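Local structure of metallophosphoesterase (4J6O) at residues I38-G43 / S47-V52; T225-V228 / K232-A235; D148-V153 / Y236-R241; Y24-M29 / K250-P255. The protein probably removes 2',3' phosphate ends as the manganese-containing, calcineurin-like phosphatase domain of bacterial Pnkp, a component of the Pnkp-Hen1 RNA repair system. All coordinates share one frame; numbering follows the deposited sequence.

Contact 4 (24-29 with 250-255) encloses the other three along the chain, pairing the first long helix with the C-terminal loop. Contact 1, a peripheral hairpin, follows helix 24-33 and touches it, although its centre is about 21 Å from that of contact 4. Contacts 2 and 3 share strand 232-238: contact 2 lies at its start, and contact 3 lies at its end, where it meets the other large sheet, their centres being about 19 Å apart. Contacts 2 and 4 are only about 8 Å apart, centre to centre, and touch. The helix, central strand and C-terminal loop are thereby joined near the manganese site, about 8 Å from G226 of contact 2.

Contact 1 of 4, residues I38-G43 / S47-V52; sequences IEEVEG and SGKYRV
E39 and R51 form the hydrogen-bonded pair of a two-stranded antiparallel beta hairpin, strands 37-40 and 50-53. E39 N reaches R51 O at 2.8 Å, and R51 N returns the bond to E39 O at 2.9 Å. Beyond the strand ends, V41 N bonds K49 O at 3.0 Å; the same oxygen accepts a second hydrogen bond, from a water.

Flanking pairs put I38, E40, Y50 and V52 on one face of the hairpin. CG1 of I38 lies alongside CG2 of V52, while the E40 chain runs beside the Y50 ring, its CG 3.5 Å from CE1 and near the ring plane. R51 and E39 project from the opposite face; their charged ends do not meet.

K49 brings several polar groups together. With CG anti to the backbone N (chi1 -171°), its chain passes over a face of the Y50 ring and bends at the end. K49 NZ then donates to Y50 OH at 3.1 Å, forms a long salt bridge with E40 OE1 at 3.5 Å, and donates to a water that in turn donates to E40 OE1. Y50 OH is also hydrogen-bonded to E75 of helix 73-86, against whose L79 both Y50 and V52 pack, so the face bearing Y50 and V52 lies against that helix. At the turn, V41 CG2 rests 3.4 Å from G48 O.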
loop_
_atom_site.group_PDB
_atom_site.type_symbol
_atom_site.label_atom_id
_atom_site.label_comp_id
_atom_site.label_asym_id
_atom_site.label_seq_id
_atom_site.Cartn_x
_atom_site.Cartn_y
_atom_site.Cartn_z
ATOM N N ILE A 38 6.955 -15.889 10.120
ATOM C CA ILE A 38 7.775 -14.720 10.395
ATOM C C ILE A 38 8.769 -15.059 11.475
ATOM O O ILE A 38 8.415 -15.481 12.582
ATOM C CB ILE A 38 6.919 -13.519 10.853
ATOM C CG1 ILE A 38 5.913 -13.138 9.796
ATOM C CG2 ILE A 38 7.813 -12.321 11.210
ATOM C CD1 ILE A 38 4.887 -12.273 10.374
ATOM N N GLU A 39 10.031 -14.915 11.126
ATOM C CA GLU A 39 11.104 -15.211 12.038
ATOM C C GLU A 39 11.644 -13.888 12.500
ATOM O O GLU A 39 11.921 -12.995 11.691
ATOM C CB GLU A 39 12.192 -16.016 11.328
ATOM C CG GLU A 39 13.422 -16.279 12.190
ATOM C CD GLU A 39 14.595 -16.935 11.421
ATOM O OE1 GLU A 39 14.597 -16.924 10.158
ATOM O OE2 GLU A 39 15.520 -17.445 12.092
ATOM N N GLU A 40 11.716 -13.727 13.813
ATOM C CA GLU A 40 12.462 -12.621 14.371
ATOM C C GLU A 40 13.894 -13.126 14.369
ATOM O O GLU A 40 14.231 -14.061 15.088
ATOM C CB GLU A 40 11.999 -12.270 15.795
ATOM C CG GLU A 40 11.055 -11.082 15.896
ATOM C CD GLU A 40 10.860 -10.641 17.342
ATOM O OE1 GLU A 40 11.222 -9.485 17.670
ATOM O OE2 GLU A 40 10.361 -11.464 18.152
ATOM N N VAL A 41 14.718 -12.514 13.529
ATOM C CA VAL A 41 16.105 -12.920 13.350
ATOM C C VAL A 41 17.000 -12.575 14.540
ATOM O O VAL A 41 16.980 -11.442 15.022
ATOM C CB VAL A 41 16.735 -12.227 12.127
ATOM C CG1 VAL A 41 18.169 -12.683 11.985
ATOM C CG2 VAL A 41 15.954 -12.527 10.847
ATOM N N GLU A 42 17.788 -13.542 15.008
ATOM C CA GLU A 42 18.819 -13.274 16.014
ATOM C C GLU A 42 19.868 -12.238 15.598
ATOM O O GLU A 42 20.586 -12.411 14.611
ATOM C CB GLU A 42 19.509 -14.574 16.427
ATOM C CG GLU A 42 18.828 -15.277 17.587
ATOM C CD GLU A 42 19.030 -14.549 18.910
ATOM O OE1 GLU A 42 19.835 -15.044 19.739
ATOM O OE2 GLU A 42 18.379 -13.487 19.112
ATOM N N GLY A 43 19.937 -11.143 16.353
ATOM C CA GLY A 43 20.896 -10.096 16.070
ATOM C C GLY A 43 20.460 -9.215 14.914
ATOM O O GLY A 43 21.152 -8.254 14.571
ATOM N N SER A 47 16.179 -3.700 8.186
ATOM C CA SER A 47 15.491 -4.598 7.259
ATOM C C SER A 47 15.898 -6.070 7.403
ATOM O O SER A 47 15.375 -6.928 6.676
ATOM C CB SER A 47 15.631 -4.124 5.809
ATOM O OG SER A 47 16.947 -4.341 5.339
ATOM N N GLY A 48 16.840 -6.352 8.312
ATOM C CA GLY A 48 17.245 -7.720 8.563
ATOM C C GLY A 48 16.652 -8.215 9.876
ATOM O O GLY A 48 16.992 -9.304 10.358
ATOM N N LYS A 49 15.738 -7.435 10.449
ATOM C CA LYS A 49 15.166 -7.746 11.749
ATOM C C LYS A 49 14.252 -8.965 11.621
ATOM O O LYS A 49 14.161 -9.779 12.532
ATOM C CB LYS A 49 14.385 -6.538 12.283
ATOM C CG LYS A 49 13.927 -6.689 13.721
ATOM C CD LYS A 49 13.399 -5.371 14.255
ATOM C CE LYS A 49 13.071 -5.418 15.762
ATOM N NZ LYS A 49 12.113 -6.506 16.082
ATOM N N TYR A 50 13.597 -9.102 10.469
ATOM C CA TYR A 50 12.631 -10.177 10.266
ATOM C C TYR A 50 12.964 -10.988 9.004
ATOM O O TYR A 50 13.617 -10.493 8.099
ATOM C CB TYR A 50 11.219 -9.616 10.161
ATOM C CG TYR A 50 10.780 -8.779 11.333
ATOM C CD1 TYR A 50 10.474 -9.365 12.560
ATOM C CD2 TYR A 50 10.637 -7.399 11.195
ATOM C CE1 TYR A 50 10.026 -8.594 13.619
ATOM C CE2 TYR A 50 10.216 -6.622 12.247
ATOM C CZ TYR A 50 9.914 -7.224 13.457
ATOM O OH TYR A 50 9.482 -6.433 14.495
ATOM N N ARG A 51 12.496 -12.231 8.951
ATOM C CA ARG A 51 12.530 -13.002 7.709
ATOM C C ARG A 51 11.212 -13.733 7.539
ATOM O O ARG A 51 10.770 -14.457 8.423
ATOM C CB ARG A 51 13.708 -13.982 7.663
ATOM C CG ARG A 51 14.033 -14.412 6.245
ATOM C CD ARG A 51 15.397 -15.182 6.132
ATOM N NE ARG A 51 15.929 -15.078 4.769
ATOM C CZ ARG A 51 15.662 -15.955 3.812
ATOM N NH1 ARG A 51 16.163 -15.801 2.593
ATOM N NH2 ARG A 51 14.915 -17.010 4.094
ATOM N N VAL A 52 10.587 -13.539 6.381
ATOM C CA VAL A 52 9.255 -14.092 6.129
ATOM C C VAL A 52 9.337 -15.137 5.021
ATOM O O VAL A 52 9.978 -14.872 3.992
ATOM C CB VAL A 52 8.279 -12.973 5.696
ATOM C CG1 VAL A 52 6.861 -13.544 5.682
ATOM C CG2 VAL A 52 8.416 -11.828 6.699
HETATM O O HOH W 1 13.855 -8.670 17.507
HETATM O O HOH W 2 15.095 -9.800 15.238
#

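Contact 2 of 4, residues T225-V228 / K232-A235; sequences TGCV and KLTA
T225 turns its hydroxyl to K232 and T234 by placing OG1 between its own backbone N and carbonyl carbon (chi1 42°). T234 answers with OG1 beside its backbone N (chi1 -66°), and the two side chains cross at about a right angle, leaving T225 OG1 and T234 OG1 2.7 Å apart. T225 OG1 donates to K232 O at 2.6 Å, coming from well above the carbonyl plane. In the other direction K232 N bonds T225 O at 3.1 Å. A water accepts from T234 N at 2.9 Å and makes a weak bond to T225 OG1. The threonine hydroxyl thus bridges the loop and the beginning of the strand in a buried setting.

C227 supplies the apolar side of the turn: SG lies 3.7 Å from L233 CB. The K232 side chain starts out away from the loop, although its CG touches T225, and its ammonium forms a salt bridge with E213.

This loop passes near the manganese site, with G226 about 8 Å from the metal. Strand 232-238 lies between strands 14-17 and 242-247, T234 bonding through its backbone to G18, next to the metal ligand D19, and L233 to V246. On the helix side, C227 packs on E26 and L233 on L27 and L30 of helix 24-33.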
loop_
_atom_site.group_PDB
_atom_site.type_symbol
_atom_site.label_atom_id
_atom_site.label_comp_id
_atom_site.label_asym_id
_atom_site.label_seq_id
_atom_site.Cartn_x
_atom_site.Cartn_y
_atom_site.Cartn_z
ATOM N N THR A 225 -9.700 -1.407 4.006
ATOM C CA THR A 225 -10.814 -1.523 4.947
ATOM C C THR A 225 -10.482 -0.800 6.233
ATOM O O THR A 225 -11.071 -1.082 7.271
ATOM C CB THR A 225 -11.150 -3.002 5.157
ATOM O OG1 THR A 225 -9.940 -3.776 5.285
ATOM C CG2 THR A 225 -11.912 -3.477 3.916
ATOM N N GLY A 226 -9.568 0.171 6.150
ATOM C CA GLY A 226 -9.325 1.127 7.220
ATOM C C GLY A 226 -8.874 0.545 8.544
ATOM O O GLY A 226 -9.346 0.927 9.618
ATOM N N CYS A 227 -7.863 -0.328 8.464
ATOM C CA CYS A 227 -7.338 -0.963 9.677
ATOM C C CYS A 227 -6.995 0.053 10.760
ATOM O O CYS A 227 -7.408 -0.079 11.920
ATOM C CB CYS A 227 -6.099 -1.759 9.281
ATOM S SG CYS A 227 -5.466 -2.707 10.682
ATOM N N VAL A 228 -6.240 1.077 10.397
ATOM C CA VAL A 228 -5.809 1.978 11.437
ATOM C C VAL A 228 -6.898 2.822 12.099
ATOM O O VAL A 228 -6.717 3.285 13.231
ATOM C CB VAL A 228 -4.668 2.890 10.876
ATOM C CG1 VAL A 228 -5.249 3.976 9.918
ATOM C CG2 VAL A 228 -3.858 3.545 12.012
ATOM N N LYS A 232 -10.381 -2.984 9.605
ATOM C CA LYS A 232 -9.690 -4.264 9.494
ATOM C C LYS A 232 -8.652 -4.166 8.403
ATOM O O LYS A 232 -8.725 -3.282 7.546
ATOM C CB LYS A 232 -10.631 -5.405 9.226
ATOM C CG LYS A 232 -11.457 -5.340 8.011
ATOM C CD LYS A 232 -12.744 -6.232 8.267
ATOM C CE LYS A 232 -13.764 -6.010 7.171
ATOM N NZ LYS A 232 -14.771 -7.119 7.279
ATOM N N LEU A 233 -7.683 -5.057 8.479
ATOM C CA LEU A 233 -6.638 -5.137 7.468
ATOM C C LEU A 233 -7.000 -6.328 6.588
ATOM O O LEU A 233 -7.210 -7.452 7.109
ATOM C CB LEU A 233 -5.288 -5.365 8.108
ATOM C CG LEU A 233 -4.107 -5.276 7.162
ATOM C CD1 LEU A 233 -3.987 -3.827 6.634
ATOM C CD2 LEU A 233 -2.770 -5.691 7.862
ATOM N N THR A 234 -7.095 -6.065 5.287
ATOM C CA THR A 234 -7.551 -7.053 4.320
ATOM C C THR A 234 -6.431 -7.516 3.388
ATOM O O THR A 234 -5.637 -6.662 2.857
ATOM C CB THR A 234 -8.728 -6.471 3.483
ATOM O OG1 THR A 234 -9.837 -6.284 4.363
ATOM C CG2 THR A 234 -9.094 -7.420 2.349
ATOM N N ALA A 235 -6.423 -8.826 3.108
ATOM C CA ALA A 235 -5.619 -9.355 1.995
ATOM C C ALA A 235 -6.548 -9.936 0.965
ATOM O O ALA A 235 -7.575 -10.538 1.321
ATOM C CB ALA A 235 -4.662 -10.492 2.462
HETATM O O HOH W 3 -6.688 -3.403 4.205
#

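Contact 3 of 4, residues D148-V153 / Y236-R241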
loop_
_atom_site.group_PDB
_atom_site.type_symbol
_atom_site.label_atom_id
_atom_site.label_comp_id
_atom_site.label_asym_id
_atom_site.label_seq_id
_atom_site.Cartn_x
_atom_site.Cartn_y
_atom_site.Cartn_z
ATOM N N ASP A 148 0.698 -12.015 -16.978
ATOM C CA ASP A 148 0.274 -11.892 -18.371
ATOM C C ASP A 148 -0.743 -10.796 -18.581
ATOM O O ASP A 148 -1.592 -10.907 -19.462
ATOM C CB ASP A 148 -0.290 -13.229 -18.900
ATOM C CG ASP A 148 0.758 -14.303 -18.982
ATOM O OD1 ASP A 148 1.903 -13.972 -19.313
ATOM O OD2 ASP A 148 0.451 -15.478 -18.721
ATOM N N GLY A 149 -0.681 -9.742 -17.754
ATOM C CA GLY A 149 -1.642 -8.654 -17.858
ATOM C C GLY A 149 -3.008 -8.934 -17.250
ATOM O O GLY A 149 -3.951 -8.185 -17.465
ATOM N N LYS A 150 -3.130 -9.979 -16.440
ATOM C CA LYS A 150 -4.413 -10.294 -15.863
ATOM C C LYS A 150 -4.658 -9.571 -14.533
ATOM O O LYS A 150 -5.791 -9.521 -14.029
ATOM C CB LYS A 150 -4.513 -11.813 -15.611
ATOM C CG LYS A 150 -4.654 -12.569 -16.894
ATOM C CD LYS A 150 -4.372 -14.057 -16.641
ATOM C CE LYS A 150 -4.344 -14.851 -17.964
ATOM N NZ LYS A 150 -3.765 -16.261 -17.729
ATOM N N LEU A 151 -3.603 -8.972 -13.979
ATOM C CA LEU A 151 -3.716 -8.350 -12.676
ATOM C C LEU A 151 -2.932 -7.064 -12.702
ATOM O O LEU A 151 -1.809 -7.052 -13.213
ATOM C CB LEU A 151 -3.149 -9.304 -11.623
ATOM C CG LEU A 151 -2.972 -8.775 -10.164
ATOM C CD1 LEU A 151 -4.307 -8.407 -9.524
ATOM C CD2 LEU A 151 -2.095 -9.764 -9.299
ATOM N N VAL A 152 -3.509 -6.007 -12.145
ATOM C CA VAL A 152 -2.764 -4.732 -11.936
ATOM C C VAL A 152 -2.918 -4.387 -10.466
ATOM O O VAL A 152 -4.022 -4.448 -9.928
ATOM C CB VAL A 152 -3.359 -3.646 -12.821
ATOM C CG1 VAL A 152 -2.774 -2.262 -12.473
ATOM C CG2 VAL A 152 -3.062 -3.944 -14.347
ATOM N N VAL A 153 -1.831 -3.957 -9.837
ATOM C CA VAL A 153 -1.905 -3.437 -8.460
ATOM C C VAL A 153 -1.367 -2.020 -8.477
ATOM O O VAL A 153 -0.367 -1.718 -9.133
ATOM C CB VAL A 153 -1.158 -4.295 -7.405
ATOM C CG1 VAL A 153 -1.889 -5.672 -7.192
ATOM C CG2 VAL A 153 0.336 -4.478 -7.714
ATOM N N TYR A 236 -6.185 -9.792 -0.298
ATOM C CA TYR A 236 -6.907 -10.395 -1.401
ATOM C C TYR A 236 -6.004 -11.463 -1.985
ATOM O O TYR A 236 -4.854 -11.185 -2.393
ATOM C CB TYR A 236 -7.254 -9.296 -2.447
ATOM C CG TYR A 236 -8.050 -9.772 -3.652
ATOM C CD1 TYR A 236 -7.407 -10.374 -4.747
ATOM C CD2 TYR A 236 -9.405 -9.545 -3.738
ATOM C CE1 TYR A 236 -8.157 -10.786 -5.860
ATOM C CE2 TYR A 236 -10.147 -9.930 -4.845
ATOM C CZ TYR A 236 -9.515 -10.537 -5.887
ATOM O OH TYR A 236 -10.275 -10.871 -6.977
ATOM N N ARG A 237 -6.497 -12.723 -1.980
ATOM C CA ARG A 237 -5.673 -13.817 -2.443
ATOM C C ARG A 237 -5.951 -14.002 -3.927
ATOM O O ARG A 237 -7.097 -14.060 -4.364
ATOM C CB ARG A 237 -6.030 -15.099 -1.667
ATOM C CG ARG A 237 -6.013 -14.853 -0.208
ATOM C CD ARG A 237 -6.121 -16.155 0.585
ATOM N NE ARG A 237 -4.924 -16.972 0.528
ATOM C CZ ARG A 237 -4.925 -18.257 0.113
ATOM N NH1 ARG A 237 -6.032 -18.858 -0.335
ATOM N NH2 ARG A 237 -3.806 -18.956 0.122
ATOM N N TYR A 238 -4.883 -13.971 -4.699
ATOM C CA TYR A 238 -4.922 -14.109 -6.147
ATOM C C TYR A 238 -4.123 -15.340 -6.571
ATOM O O TYR A 238 -2.993 -15.496 -6.145
ATOM C CB TYR A 238 -4.268 -12.865 -6.755
ATOM C CG TYR A 238 -4.275 -12.870 -8.268
ATOM C CD1 TYR A 238 -3.266 -13.491 -8.959
ATOM C CD2 TYR A 238 -5.310 -12.267 -8.991
ATOM C CE1 TYR A 238 -3.275 -13.517 -10.355
ATOM C CE2 TYR A 238 -5.319 -12.269 -10.384
ATOM C CZ TYR A 238 -4.301 -12.927 -11.052
ATOM O OH TYR A 238 -4.282 -12.960 -12.440
ATOM N N PRO A 239 -4.676 -16.180 -7.480
ATOM C CA PRO A 239 -5.891 -16.000 -8.277
ATOM C C PRO A 239 -7.148 -16.549 -7.657
ATOM O O PRO A 239 -8.174 -16.528 -8.365
ATOM C CB PRO A 239 -5.580 -16.780 -9.558
ATOM C CG PRO A 239 -4.758 -17.915 -9.034
ATOM C CD PRO A 239 -3.867 -17.309 -7.967
ATOM N N GLU A 240 -7.104 -16.964 -6.390
ATOM C CA GLU A 240 -8.291 -17.469 -5.718
ATOM C C GLU A 240 -9.431 -16.474 -5.602
ATOM O O GLU A 240 -10.590 -16.864 -5.445
ATOM C CB GLU A 240 -7.918 -18.019 -4.336
ATOM C CG GLU A 240 -6.912 -19.136 -4.382
ATOM C CD GLU A 240 -5.479 -18.681 -4.385
ATOM O OE1 GLU A 240 -5.220 -17.456 -4.534
ATOM O OE2 GLU A 240 -4.582 -19.545 -4.268
ATOM N N ARG A 241 -9.101 -15.167 -5.658
ATOM C CA ARG A 241 -10.120 -14.142 -5.510
ATOM C C ARG A 241 -10.880 -14.355 -4.197
ATOM O O ARG A 241 -12.106 -14.306 -4.150
ATOM C CB ARG A 241 -11.019 -14.059 -6.758
ATOM C CG ARG A 241 -10.160 -13.837 -8.025
ATOM C CD ARG A 241 -10.904 -13.260 -9.171
ATOM N NE ARG A 241 -10.065 -13.258 -10.355
ATOM C CZ ARG A 241 -10.319 -12.533 -11.431
ATOM N NH1 ARG A 241 -9.513 -12.616 -12.480
ATOM N NH2 ARG A 241 -11.402 -11.756 -11.461
#
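L151 and Y238 point past one another from facing strands, with one methyl of the leucine seated over the phenol ring. CD2 of L151 lies 3.8 Å from the centroid of the Y238 ring and 8° off its normal, a CH-pi contact almost exactly over the centre. The other methyl, CD1, sits nearer the CD2-CE2 side of the ring, at 4.0 Å from Y238 CD2, and L151 CB approaches Y238 CZ at 3.8 Å. The leucine therefore spans the ring from its middle to its hydroxyl end. Y238 reaches this position because its CG is anti to the backbone N (chi1 -179°), which extends the ring away from its strand and across to strand 151-154. The opposite face of the ring is partly covered by CB of the following P239, which is joined through a cis peptide bond.

The two residues belong to different sheets, L151 on strand 151-154 and Y238 near the end of strand 232-238, so the pair is part of the packing between the two central sheets of the calcineurin-like fold. F14 of strand 14-17 touches both side chains, L203 adds to the tyrosine, and V205 and I16 to the leucine. K150 and L151 together face L146 of the adjoining strand, a classic beta bulge.

At the outer end of the ring, Y238 OH lies 3.4 Å from K150 CB, while the lysine chain runs on away from the tyrosine. The hydroxyl is hydrogen-bonded to D147 OD2, in the turn leading to the bulge.

Contact 4 of 4, residues Y24-M29 / K250-P255; sequences YDELKM and KTYYEP
E26 of the helix and Y252 of the loop face each other across a short hydrogen bond. Y252 OH donates to E26 OE2 at 2.6 Å, on the syn lone pair of that oxygen. The E26 carboxylate stands nearly perpendicular to the phenol ring, with planes 87° apart, and E26 OE2 lies in the plane of the ring at its edge, also 3.2 Å from Y252 CE2. A bend at chi2 (78°) turns the E26 carboxylate to the tyrosine. The same OE2 accepts a second bond, from the backbone N of L249, so two donors of the C-terminal loop grip one glutamate oxygen of the helix. The backbone of Y252 probably bonds V228 O, which ties the loop to the 225-228 segment, which runs near the metal site.

A water provides the second polar link. It donates to D25 OD2 at 2.8 Å and to Y252 OH at 2.6 Å, and like E26 OE2 it lies at the ring edge in plane. D25 keeps its other oxygen, OD1, in a salt bridge with K72. The phenol oxygen thus takes part in two bonds, giving one to E26 and accepting one from the water.

Apolar packing is slight. K250 CB lies over one face of the Y252 ring, offset toward the rim, and C227 packs on E26.

Helix 24-33 follows the D-x-H segment bearing the manganese ligands D19 and H21, as expected of a calcineurin-like phosphoesterase, and begins the crossover from strand 14-17 to strand 59-62; the C-terminal loop is latched onto its first turn.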
loop_
_atom_site.group_PDB
_atom_site.type_symbol
_atom_site.label_atom_id
_atom_site.label_comp_id
_atom_site.label_asym_id
_atom_site.label_seq_id
_atom_site.Cartn_x
_atom_site.Cartn_y
_atom_site.Cartn_z
ATOM N N TYR A 24 1.482 -2.775 12.719
ATOM C CA TYR A 24 2.291 -3.984 12.705
ATOM C C TYR A 24 1.583 -5.210 13.301
ATOM O O TYR A 24 1.712 -6.315 12.745
ATOM C CB TYR A 24 3.612 -3.749 13.446
ATOM C CG TYR A 24 4.450 -5.000 13.527
ATOM C CD1 TYR A 24 5.257 -5.356 12.470
ATOM C CD2 TYR A 24 4.366 -5.827 14.610
ATOM C CE1 TYR A 24 6.017 -6.505 12.526
ATOM C CE2 TYR A 24 5.124 -6.996 14.668
ATOM C CZ TYR A 24 5.932 -7.317 13.606
ATOM O OH TYR A 24 6.703 -8.476 13.649
ATOM N N ASP A 25 0.870 -5.059 14.432
ATOM C CA ASP A 25 0.344 -6.250 15.113
ATOM C C ASP A 25 -0.624 -6.952 14.171
ATOM O O ASP A 25 -0.618 -8.214 14.049
ATOM C CB ASP A 25 -0.354 -5.881 16.425
ATOM C CG ASP A 25 0.599 -5.383 17.487
ATOM O OD1 ASP A 25 1.808 -5.669 17.393
ATOM O OD2 ASP A 25 0.100 -4.709 18.450
ATOM N N GLU A 26 -1.424 -6.138 13.484
ATOM C CA GLU A 26 -2.469 -6.673 12.620
ATOM C C GLU A 26 -1.827 -7.244 11.366
ATOM O O GLU A 26 -2.296 -8.228 10.834
ATOM C CB GLU A 26 -3.468 -5.602 12.186
ATOM C CG GLU A 26 -4.446 -5.146 13.309
ATOM C CD GLU A 26 -3.837 -4.192 14.298
ATOM O OE1 GLU A 26 -2.684 -3.733 14.152
ATOM O OE2 GLU A 26 -4.542 -3.879 15.285
ATOM N N LEU A 27 -0.805 -6.568 10.885
ATOM C CA LEU A 27 -0.025 -7.099 9.740
ATOM C C LEU A 27 0.564 -8.481 10.053
ATOM O O LEU A 27 0.462 -9.387 9.234
ATOM C CB LEU A 27 1.064 -6.086 9.323
ATOM C CG LEU A 27 1.957 -6.603 8.191
ATOM C CD1 LEU A 27 1.167 -7.020 6.938
ATOM C CD2 LEU A 27 3.035 -5.536 7.858
ATOM N N LYS A 28 1.161 -8.620 11.230
ATOM C CA LYS A 28 1.743 -9.896 11.608
ATOM C C LYS A 28 0.651 -10.947 11.692
ATOM O O LYS A 28 0.830 -12.059 11.166
ATOM C CB LYS A 28 2.475 -9.748 12.919
ATOM C CG LYS A 28 3.040 -11.058 13.493
ATOM C CD LYS A 28 3.718 -10.824 14.818
ATOM C CE LYS A 28 4.514 -12.073 15.246
ATOM N NZ LYS A 28 3.568 -13.094 15.718
ATOM N N MET A 29 -0.481 -10.605 12.334
ATOM C CA MET A 29 -1.623 -11.524 12.418
ATOM C C MET A 29 -2.112 -11.957 11.034
ATOM O O MET A 29 -2.356 -13.153 10.800
ATOM C CB MET A 29 -2.778 -10.895 13.242
ATOM C CG MET A 29 -2.504 -10.785 14.713
ATOM S SD MET A 29 -3.734 -9.695 15.501
ATOM C CE MET A 29 -5.117 -10.855 15.616
ATOM N N LYS A 250 -7.525 -2.280 18.184
ATOM C CA LYS A 250 -7.973 -1.025 18.796
ATOM C C LYS A 250 -8.261 -0.045 17.692
ATOM O O LYS A 250 -7.874 -0.247 16.531
ATOM C CB LYS A 250 -6.891 -0.329 19.670
ATOM C CG LYS A 250 -6.117 -1.199 20.619
ATOM C CD LYS A 250 -4.980 -0.440 21.320
ATOM C CE LYS A 250 -4.088 -1.426 22.114
ATOM N NZ LYS A 250 -4.848 -2.424 22.957
ATOM N N THR A 251 -8.906 1.052 18.065
ATOM C CA THR A 251 -9.016 2.185 17.148
ATOM C C THR A 251 -7.792 3.088 17.317
ATOM O O THR A 251 -7.682 3.801 18.301
ATOM C CB THR A 251 -10.274 3.040 17.424
ATOM O OG1 THR A 251 -11.450 2.318 17.039
ATOM C CG2 THR A 251 -10.202 4.307 16.624
ATOM N N TYR A 252 -6.886 3.100 16.349
ATOM C CA TYR A 252 -5.616 3.790 16.580
ATOM C C TYR A 252 -5.673 5.243 16.169
ATOM O O TYR A 252 -4.901 6.057 16.651
ATOM C CB TYR A 252 -4.494 3.135 15.784
ATOM C CG TYR A 252 -4.239 1.674 16.137
ATOM C CD1 TYR A 252 -3.589 1.339 17.305
ATOM C CD2 TYR A 252 -4.659 0.658 15.288
ATOM C CE1 TYR A 252 -3.362 0.026 17.634
ATOM C CE2 TYR A 252 -4.449 -0.695 15.631
ATOM C CZ TYR A 252 -3.781 -0.973 16.793
ATOM O OH TYR A 252 -3.560 -2.296 17.157
ATOM N N TYR A 253 -6.636 5.583 15.327
ATOM C CA TYR A 253 -6.620 6.910 14.684
ATOM C C TYR A 253 -8.029 7.221 14.252
ATOM O O TYR A 253 -8.790 6.328 13.921
ATOM C CB TYR A 253 -5.675 6.899 13.462
ATOM C CG TYR A 253 -5.108 8.278 13.197
ATOM C CD1 TYR A 253 -3.928 8.695 13.808
ATOM C CD2 TYR A 253 -5.751 9.130 12.330
ATOM C CE1 TYR A 253 -3.387 9.934 13.552
ATOM C CE2 TYR A 253 -5.215 10.385 12.051
ATOM C CZ TYR A 253 -4.062 10.793 12.694
ATOM O OH TYR A 253 -3.589 12.069 12.412
ATOM N N GLU A 254 -8.433 8.493 14.280
ATOM C CA GLU A 254 -9.778 8.859 13.856
ATOM C C GLU A 254 -9.882 9.069 12.369
ATOM O O GLU A 254 -9.016 9.739 11.763
ATOM C CB GLU A 254 -10.224 10.170 14.537
ATOM C CG GLU A 254 -9.519 10.465 15.859
ATOM C CD GLU A 254 -10.251 11.485 16.732
ATOM O OE1 GLU A 254 -11.217 12.129 16.250
ATOM O OE2 GLU A 254 -9.851 11.637 17.911
ATOM N N PRO A 255 -10.949 8.524 11.749
ATOM C CA PRO A 255 -11.079 8.697 10.293
ATOM C C PRO A 255 -11.449 10.130 9.929
ATOM O O PRO A 255 -11.713 10.931 10.849
ATOM C CB PRO A 255 -12.174 7.693 9.902
ATOM C CG PRO A 255 -12.967 7.479 11.160
ATOM C CD PRO A 255 -12.008 7.662 12.326
HETATM O O HOH W 4 -2.323 -3.508 19.101
#